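PDB 1K7J: protein yciO from Escherichia coli, which is a putative translation factor of the SUA5 family, of unknown function, that may bind double-stranded RNA. Local coordinates for residues S2-I7 against D156-K161; E114-I119 against V184-D189. All blocks are in the same frame, centred on the assembly; numbering follows the deposited sequence.

Interaction 1 (S2-I7 with D156-K161) and interaction 2 (E114-I119 with V184-D189) lie on opposite sides of the centre of the chain, their own centres 32 Å apart and their nearest atoms about 18 Å apart, so they do not touch. The mixed sheet joins them: strand 3-6 is one of its outermost strands, while strands 118-122 and 183-186 lie toward the other end, separated from each other by strand 97-102. Along the chain the segments alternate, each contact pairing an earlier piece with a later one. Interaction 1 is mainly aromatic and aliphatic, interaction 2 mainly polar, centred on the guanidinium of R116.

Interaction 1 of 2, residues S2-I7 against D156-K161; sequences SQFFYI and DPEEIK
The ring of F4 carries this contact, meeting the aliphatic chain of K161 where edge strand 3-6 of the mixed sheet of this YrdC-like fold passes the start of helix 157-164. Strand and helix segments run almost antiparallel, at 173°, with axes 11.0 Å apart. The tight part is a CH-pi contact: K161 CD stands over one face of the F4 ring, 3.9 Å from its centroid, displaced toward the CD2-CE2 rim. At the edge of the ring CE2 meets P157 O at 3.8 Å. I171, on the neighbouring strand 170-173, also touches F4. An alanine in place of F4 would probably open a gap between strand and helix and leave the methylenes of K161 without their aromatic partner.

The looser part is polar and reaches solvent at Y6. K161 NZ, 5.9 Å from the F4 centroid, offers at most a weak cation-pi attraction and has a long, weak ion pair with E165. The E158 chain bends at chi2 (-57°), and the side chains of E158 and Y6 cross at about a right angle, but the ring and carboxylate planes are only 23° apart, with Y6 OH 3.4 Å from E158 OE2.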
ATOM      1  N   SER A   2      -3.146  16.663 -11.892  1.00 15.83           N
ATOM      2  CA  SER A   2      -3.328  15.218 -11.873  1.00 14.19           C
ATOM      3  C   SER A   2      -4.453  14.760 -12.790  1.00 13.46           C
ATOM      4  O   SER A   2      -5.455  15.455 -12.956  1.00 12.83           O
ATOM      5  CB  SER A   2      -3.640  14.750 -10.449  1.00 13.98           C
ATOM      6  OG  SER A   2      -3.899  13.356 -10.410  1.00 13.99           O
ATOM      7  N   GLN A   3      -4.272  13.595 -13.398  1.00 12.88           N
ATOM      8  CA  GLN A   3      -5.319  13.027 -14.230  1.00 12.52           C
ATOM      9  C   GLN A   3      -6.296  12.435 -13.220  1.00 12.30           C
ATOM     10  O   GLN A   3      -5.920  12.171 -12.075  1.00 11.65           O
ATOM     11  CB  GLN A   3      -4.757  11.940 -15.146  1.00 12.92           C
ATOM     12  CG  GLN A   3      -4.147  12.487 -16.426  1.00 14.35           C
ATOM     13  CD  GLN A   3      -3.597  11.399 -17.327  1.00 14.78           C
ATOM     14  OE1 GLN A   3      -2.444  10.989 -17.195  1.00 15.99           O
ATOM     15  NE2 GLN A   3      -4.427  10.915 -18.242  1.00 15.54           N
ATOM     16  N   PHE A   4      -7.544  12.234 -13.630  1.00 11.89           N
ATOM     17  CA  PHE A   4      -8.569  11.705 -12.734  1.00 11.95           C
ATOM     18  C   PHE A   4      -9.380  10.644 -13.479  1.00 11.81           C
ATOM     19  O   PHE A   4     -10.082  10.952 -14.445  1.00 11.66           O
ATOM     20  CB  PHE A   4      -9.470  12.863 -12.272  1.00 12.98           C
ATOM     21  CG  PHE A   4     -10.341  12.541 -11.087  1.00 13.97           C
ATOM     22  CD1 PHE A   4     -11.675  12.188 -11.258  1.00 14.92           C
ATOM     23  CD2 PHE A   4      -9.830  12.607  -9.794  1.00 15.07           C
ATOM     24  CE1 PHE A   4     -12.489  11.910 -10.159  1.00 15.29           C
ATOM     25  CE2 PHE A   4     -10.636  12.331  -8.689  1.00 15.32           C
ATOM     26  CZ  PHE A   4     -11.966  11.983  -8.871  1.00 15.01           C
ATOM     27  N   PHE A   5      -9.269   9.394 -13.034  1.00 11.00           N
ATOM     28  CA  PHE A   5      -9.977   8.283 -13.668  1.00 10.40           C
ATOM     29  C   PHE A   5     -11.135   7.765 -12.834  1.00 10.65           C
ATOM     30  O   PHE A   5     -10.988   7.531 -11.640  1.00 10.75           O
ATOM     31  CB  PHE A   5      -9.051   7.078 -13.889  1.00 10.62           C
ATOM     32  CG  PHE A   5      -7.962   7.289 -14.903  1.00 10.36           C
ATOM     33  CD1 PHE A   5      -7.893   8.443 -15.674  1.00 10.47           C
ATOM     34  CD2 PHE A   5      -6.997   6.302 -15.085  1.00 10.50           C
ATOM     35  CE1 PHE A   5      -6.873   8.609 -16.613  1.00 10.80           C
ATOM     36  CE2 PHE A   5      -5.977   6.458 -16.017  1.00 10.93           C
ATOM     37  CZ  PHE A   5      -5.915   7.615 -16.782  1.00 10.63           C
ATOM     38  N   TYR A   6     -12.281   7.566 -13.473  1.00 10.60           N
ATOM     39  CA  TYR A   6     -13.438   6.999 -12.796  1.00 11.05           C
ATOM     40  C   TYR A   6     -13.404   5.528 -13.172  1.00 10.52           C
ATOM     41  O   TYR A   6     -13.702   5.169 -14.310  1.00 11.23           O
ATOM     42  CB  TYR A   6     -14.731   7.623 -13.311  1.00 12.31           C
ATOM     43  CG  TYR A   6     -15.031   8.980 -12.733  1.00 14.56           C
ATOM     44  CD1 TYR A   6     -15.605   9.109 -11.467  1.00 15.87           C
ATOM     45  CD2 TYR A   6     -14.752  10.138 -13.453  1.00 15.86           C
ATOM     46  CE1 TYR A   6     -15.899  10.361 -10.936  1.00 17.00           C
ATOM     47  CE2 TYR A   6     -15.040  11.394 -12.932  1.00 17.25           C
ATOM     48  CZ  TYR A   6     -15.615  11.498 -11.676  1.00 17.42           C
ATOM     49  OH  TYR A   6     -15.919  12.740 -11.172  1.00 18.93           O
ATOM     50  N   ILE A   7     -13.022   4.675 -12.227  1.00 10.07           N
ATOM     51  CA  ILE A   7     -12.954   3.247 -12.502  1.00  9.54           C
ATOM     52  C   ILE A   7     -13.977   2.479 -11.666  1.00  9.94           C
ATOM     53  O   ILE A   7     -14.075   2.676 -10.455  1.00  9.81           O
ATOM     54  CB  ILE A   7     -11.530   2.700 -12.219  1.00  9.51           C
ATOM     55  CG1 ILE A   7     -10.512   3.450 -13.087  1.00  9.13           C
ATOM     56  CG2 ILE A   7     -11.474   1.202 -12.499  1.00  9.07           C
ATOM     57  CD1 ILE A   7      -9.083   2.935 -12.968  1.00  8.83           C
ATOM     58  N   ASP A 156     -12.689   9.997   0.593  1.00 13.15           N
ATOM     59  CA  ASP A 156     -13.505  10.701  -0.396  1.00 13.59           C
ATOM     60  C   ASP A 156     -12.620  11.113  -1.575  1.00 13.39           C
ATOM     61  O   ASP A 156     -11.777  12.000  -1.444  1.00 13.36           O
ATOM     62  CB  ASP A 156     -14.114  11.946   0.257  1.00 14.47           C
ATOM     63  CG  ASP A 156     -15.058  12.696  -0.658  1.00 15.27           C
ATOM     64  OD1 ASP A 156     -14.835  12.703  -1.886  1.00 15.77           O
ATOM     65  OD2 ASP A 156     -16.021  13.298  -0.137  1.00 16.35           O
ATOM     66  N   PRO A 157     -12.810  10.482  -2.747  1.00 13.34           N
ATOM     67  CA  PRO A 157     -12.006  10.802  -3.930  1.00 13.62           C
ATOM     68  C   PRO A 157     -12.075  12.256  -4.399  1.00 14.01           C
ATOM     69  O   PRO A 157     -11.114  12.774  -4.964  1.00 13.98           O
ATOM     70  CB  PRO A 157     -12.520   9.811  -4.979  1.00 13.45           C
ATOM     71  CG  PRO A 157     -13.938   9.595  -4.575  1.00 13.39           C
ATOM     72  CD  PRO A 157     -13.848   9.487  -3.072  1.00 13.36           C
ATOM     73  N   GLU A 158     -13.206  12.912  -4.172  1.00 15.20           N
ATOM     74  CA  GLU A 158     -13.338  14.307  -4.573  1.00 16.45           C
ATOM     75  C   GLU A 158     -12.542  15.197  -3.621  1.00 15.97           C
ATOM     76  O   GLU A 158     -11.944  16.190  -4.040  1.00 16.63           O
ATOM     77  CB  GLU A 158     -14.811  14.723  -4.593  1.00 17.98           C
ATOM     78  CG  GLU A 158     -15.573  14.220  -5.813  1.00 20.58           C
ATOM     79  CD  GLU A 158     -14.946  14.671  -7.125  1.00 22.11           C
ATOM     80  OE1 GLU A 158     -14.473  15.827  -7.196  1.00 22.85           O
ATOM     81  OE2 GLU A 158     -14.933  13.876  -8.090  1.00 22.91           O
ATOM     82  N   GLU A 159     -12.534  14.837  -2.341  1.00 16.04           N
ATOM     83  CA  GLU A 159     -11.782  15.586  -1.340  1.00 16.38           C
ATOM     84  C   GLU A 159     -10.299  15.407  -1.659  1.00 15.85           C
ATOM     85  O   GLU A 159      -9.508  16.343  -1.554  1.00 16.00           O
ATOM     86  CB  GLU A 159     -12.097  15.055   0.064  1.00 18.21           C
ATOM     87  CG  GLU A 159     -11.388  15.765   1.221  1.00 20.30           C
ATOM     88  CD  GLU A 159      -9.931  15.358   1.379  1.00 21.76           C
ATOM     89  OE1 GLU A 159      -9.642  14.140   1.365  1.00 21.43           O
ATOM     90  OE2 GLU A 159      -9.073  16.256   1.533  1.00 21.83           O
ATOM     91  N   ILE A 160      -9.933  14.193  -2.063  1.00 14.95           N
ATOM     92  CA  ILE A 160      -8.550  13.888  -2.407  1.00 14.44           C
ATOM     93  C   ILE A 160      -8.105  14.728  -3.603  1.00 14.37           C
ATOM     94  O   ILE A 160      -6.988  15.250  -3.628  1.00 14.38           O
ATOM     95  CB  ILE A 160      -8.388  12.383  -2.728  1.00 13.87           C
ATOM     96  CG1 ILE A 160      -8.607  11.569  -1.445  1.00 13.61           C
ATOM     97  CG2 ILE A 160      -7.013  12.114  -3.321  1.00 13.68           C
ATOM     98  CD1 ILE A 160      -8.588  10.068  -1.646  1.00 13.43           C
ATOM     99  N   LYS A 161      -8.987  14.861  -4.588  1.00 15.06           N
ATOM    100  CA  LYS A 161      -8.689  15.652  -5.777  1.00 15.93           C
ATOM    101  C   LYS A 161      -8.454  17.109  -5.379  1.00 16.57           C
ATOM    102  O   LYS A 161      -7.501  17.740  -5.837  1.00 16.63           O
ATOM    103  CB  LYS A 161      -9.850  15.552  -6.772  1.00 16.52           C
ATOM    104  CG  LYS A 161      -9.646  16.302  -8.086  1.00 17.75           C
ATOM    105  CD  LYS A 161     -10.787  15.993  -9.052  1.00 19.29           C
ATOM    106  CE  LYS A 161     -10.609  16.675 -10.403  1.00 20.13           C
ATOM    107  NZ  LYS A 161     -10.752  18.155 -10.324  1.00 21.11           N
TER

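Interaction 2 of 2, residues E114-I119 against V184-D189; sequences EKRKTI and VIDLTD
R116 and D186 meet tip to tip in a salt bridge, NH1 lying 2.8 Å from D186 OD2. The bond is also a hydrogen bond, with an N-H...O angle of 147°; it uses the syn lone pair of OD2, and the guanidinium and carboxylate planes are only 22° apart. D189 extends the ionic network more loosely, its OD2 3.9 Å from R116 NH2.

Among the hydrogen bonds to and from the threonine hydroxyl, R116 NH2 donates to T188 OG1 at 2.6 Å, nearly straight at 165° and with the oxygen in the guanidinium plane. NH1 and NH2 thus grip two different residues along one edge of the group, which should restrict its rotation. T188 OG1 in turn donates to D186 OD1, closing a ring of polar contacts through R116, T188 and D186.

Backbone bonding adds to this group. D186, at the end of strand 183-186, forms an Asx turn in which its OD1 also accepts from T188 N, 2.8 Å away. The turn holds the D186 carboxylate against T188, consistent with both facing the arginine, which precedes strand 118-122; strand 97-102 lies between these two strands in the mixed sheet.

Apolar contact is slight. T118 CG2 meets T188 CG2 at 4.0 Å, the two side chains crossing at about a right angle, and the same T118 methyl sits over the centre of one guanidinium face. The hydroxyl of T118 is engaged elsewhere: OG1 is hydrogen-bonded to N64 OD1.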
ATOM      1  N   GLU A 114      15.867   2.149   8.073  1.00 17.63           N
ATOM      2  CA  GLU A 114      17.286   2.358   8.343  1.00 19.35           C
ATOM      3  C   GLU A 114      17.938   1.404   9.337  1.00 19.00           C
ATOM      4  O   GLU A 114      18.984   0.821   9.049  1.00 19.51           O
ATOM      5  CB  GLU A 114      17.501   3.801   8.811  1.00 21.07           C
ATOM      6  CG  GLU A 114      16.654   4.181  10.019  1.00 23.88           C
ATOM      7  CD  GLU A 114      16.673   5.671  10.309  1.00 25.84           C
ATOM      8  OE1 GLU A 114      16.253   6.454   9.430  1.00 26.10           O
ATOM      9  OE2 GLU A 114      17.105   6.056  11.419  1.00 26.73           O
ATOM     10  N   LYS A 115      17.316   1.231  10.498  1.00 18.91           N
ATOM     11  CA  LYS A 115      17.880   0.379  11.536  1.00 19.05           C
ATOM     12  C   LYS A 115      17.437  -1.082  11.529  1.00 18.41           C
ATOM     13  O   LYS A 115      18.266  -1.987  11.643  1.00 18.85           O
ATOM     14  CB  LYS A 115      17.583   0.995  12.907  1.00 19.90           C
ATOM     15  CG  LYS A 115      18.302   0.325  14.064  1.00 21.03           C
ATOM     16  CD  LYS A 115      17.992   1.024  15.380  1.00 21.75           C
ATOM     17  CE  LYS A 115      18.763   0.394  16.528  1.00 22.65           C
ATOM     18  NZ  LYS A 115      18.488  -1.068  16.633  1.00 23.10           N
ATOM     19  N   ARG A 116      16.137  -1.311  11.388  1.00 17.42           N
ATOM     20  CA  ARG A 116      15.597  -2.663  11.415  1.00 16.27           C
ATOM     21  C   ARG A 116      15.544  -3.394  10.067  1.00 15.14           C
ATOM     22  O   ARG A 116      15.343  -4.611  10.027  1.00 15.16           O
ATOM     23  CB  ARG A 116      14.203  -2.624  12.048  1.00 16.83           C
ATOM     24  CG  ARG A 116      14.169  -1.919  13.409  1.00 17.21           C
ATOM     25  CD  ARG A 116      12.952  -2.359  14.191  1.00 18.02           C
ATOM     26  NE  ARG A 116      12.955  -3.812  14.314  1.00 18.09           N
ATOM     27  CZ  ARG A 116      11.878  -4.581  14.199  1.00 18.05           C
ATOM     28  NH1 ARG A 116      10.686  -4.038  13.961  1.00 17.42           N
ATOM     29  NH2 ARG A 116      12.003  -5.898  14.294  1.00 17.29           N
ATOM     30  N   LYS A 117      15.732  -2.656   8.976  1.00 14.31           N
ATOM     31  CA  LYS A 117      15.715  -3.217   7.621  1.00 13.75           C
ATOM     32  C   LYS A 117      14.367  -3.852   7.291  1.00 12.56           C
ATOM     33  O   LYS A 117      14.278  -4.810   6.513  1.00 11.96           O
ATOM     34  CB  LYS A 117      16.828  -4.258   7.459  1.00 15.02           C
ATOM     35  CG  LYS A 117      18.205  -3.784   7.913  1.00 17.28           C
ATOM     36  CD  LYS A 117      18.630  -2.519   7.190  1.00 19.30           C
ATOM     37  CE  LYS A 117      19.968  -2.015   7.713  1.00 20.51           C
ATOM     38  NZ  LYS A 117      20.345  -0.712   7.098  1.00 21.51           N
ATOM     39  N   THR A 118      13.315  -3.297   7.875  1.00 11.94           N
ATOM     40  CA  THR A 118      11.968  -3.802   7.670  1.00 11.42           C
ATOM     41  C   THR A 118      11.166  -2.966   6.684  1.00 11.34           C
ATOM     42  O   THR A 118      11.582  -1.882   6.271  1.00 10.81           O
ATOM     43  CB  THR A 118      11.192  -3.822   8.989  1.00 10.97           C
ATOM     44  OG1 THR A 118      11.246  -2.519   9.584  1.00 11.88           O
ATOM     45  CG2 THR A 118      11.785  -4.849   9.941  1.00 11.45           C
ATOM     46  N   ILE A 119      10.005  -3.493   6.316  1.00 10.78           N
ATOM     47  CA  ILE A 119       9.092  -2.817   5.410  1.00 10.77           C
ATOM     48  C   ILE A 119       7.731  -3.489   5.574  1.00 10.13           C
ATOM     49  O   ILE A 119       7.655  -4.677   5.895  1.00  9.88           O
ATOM     50  CB  ILE A 119       9.588  -2.902   3.939  1.00 11.40           C
ATOM     51  CG1 ILE A 119       8.661  -2.092   3.028  1.00 11.44           C
ATOM     52  CG2 ILE A 119       9.688  -4.354   3.494  1.00 10.90           C
ATOM     53  CD1 ILE A 119       9.275  -1.766   1.673  1.00 12.18           C
ATOM     54  N   VAL A 184      -1.915  -2.964  11.602  1.00  7.87           N
ATOM     55  CA  VAL A 184      -0.505  -3.213  11.343  1.00  7.85           C
ATOM     56  C   VAL A 184       0.057  -4.149  12.402  1.00  8.02           C
ATOM     57  O   VAL A 184      -0.009  -3.860  13.597  1.00  8.28           O
ATOM     58  CB  VAL A 184       0.297  -1.893  11.341  1.00  7.69           C
ATOM     59  CG1 VAL A 184       1.762  -2.168  11.033  1.00  8.47           C
ATOM     60  CG2 VAL A 184      -0.289  -0.935  10.312  1.00  8.42           C
ATOM     61  N   ILE A 185       0.597  -5.276  11.949  1.00  8.26           N
ATOM     62  CA  ILE A 185       1.175  -6.271  12.841  1.00  8.64           C
ATOM     63  C   ILE A 185       2.648  -6.456  12.505  1.00  8.93           C
ATOM     64  O   ILE A 185       2.992  -6.709  11.353  1.00  8.77           O
ATOM     65  CB  ILE A 185       0.501  -7.652  12.670  1.00  8.87           C
ATOM     66  CG1 ILE A 185      -1.017  -7.541  12.841  1.00  9.75           C
ATOM     67  CG2 ILE A 185       1.086  -8.639  13.683  1.00  9.69           C
ATOM     68  CD1 ILE A 185      -1.460  -7.126  14.226  1.00 10.32           C
ATOM     69  N   ASP A 186       3.514  -6.315  13.500  1.00  9.17           N
ATOM     70  CA  ASP A 186       4.941  -6.526  13.284  1.00  9.76           C
ATOM     71  C   ASP A 186       5.136  -8.012  13.573  1.00  9.66           C
ATOM     72  O   ASP A 186       4.837  -8.475  14.674  1.00  9.71           O
ATOM     73  CB  ASP A 186       5.769  -5.690  14.260  1.00 11.23           C
ATOM     74  CG  ASP A 186       7.266  -5.824  14.017  1.00 12.61           C
ATOM     75  OD1 ASP A 186       7.731  -6.953  13.749  1.00 13.89           O
ATOM     76  OD2 ASP A 186       7.981  -4.803  14.108  1.00 14.42           O
ATOM     77  N   LEU A 187       5.619  -8.757  12.585  1.00 10.25           N
ATOM     78  CA  LEU A 187       5.811 -10.196  12.739  1.00 10.71           C
ATOM     79  C   LEU A 187       7.259 -10.621  12.948  1.00 11.43           C
ATOM     80  O   LEU A 187       7.551 -11.817  13.003  1.00 12.14           O
ATOM     81  CB  LEU A 187       5.239 -10.931  11.522  1.00 10.57           C
ATOM     82  CG  LEU A 187       3.728 -10.839  11.297  1.00 10.50           C
ATOM     83  CD1 LEU A 187       3.355 -11.535   9.991  1.00 10.99           C
ATOM     84  CD2 LEU A 187       2.995 -11.477  12.473  1.00 11.10           C
ATOM     85  N   THR A 188       8.166  -9.661  13.070  1.00 11.77           N
ATOM     86  CA  THR A 188       9.571 -10.001  13.262  1.00 12.43           C
ATOM     87  C   THR A 188       9.810 -10.602  14.648  1.00 13.07           C
ATOM     88  O   THR A 188       9.004 -10.423  15.564  1.00 12.45           O
ATOM     89  CB  THR A 188      10.486  -8.772  13.060  1.00 11.99           C
ATOM     90  OG1 THR A 188      10.176  -7.767  14.031  1.00 12.56           O
ATOM     91  CG2 THR A 188      10.299  -8.197  11.654  1.00 11.91           C
ATOM     92  N   ASP A 189      10.919 -11.327  14.782  1.00 13.79           N
ATOM     93  CA  ASP A 189      11.287 -11.981  16.037  1.00 14.82           C
ATOM     94  C   ASP A 189      10.216 -12.967  16.502  1.00 14.94           C
ATOM     95  O   ASP A 189      10.151 -13.312  17.684  1.00 15.04           O
ATOM     96  CB  ASP A 189      11.541 -10.935  17.128  1.00 15.82           C
ATOM     97  CG  ASP A 189      12.701 -10.018  16.793  1.00 16.76           C
ATOM     98  OD1 ASP A 189      13.792 -10.537  16.476  1.00 17.49           O
ATOM     99  OD2 ASP A 189      12.526  -8.782  16.851  1.00 18.11           O
TER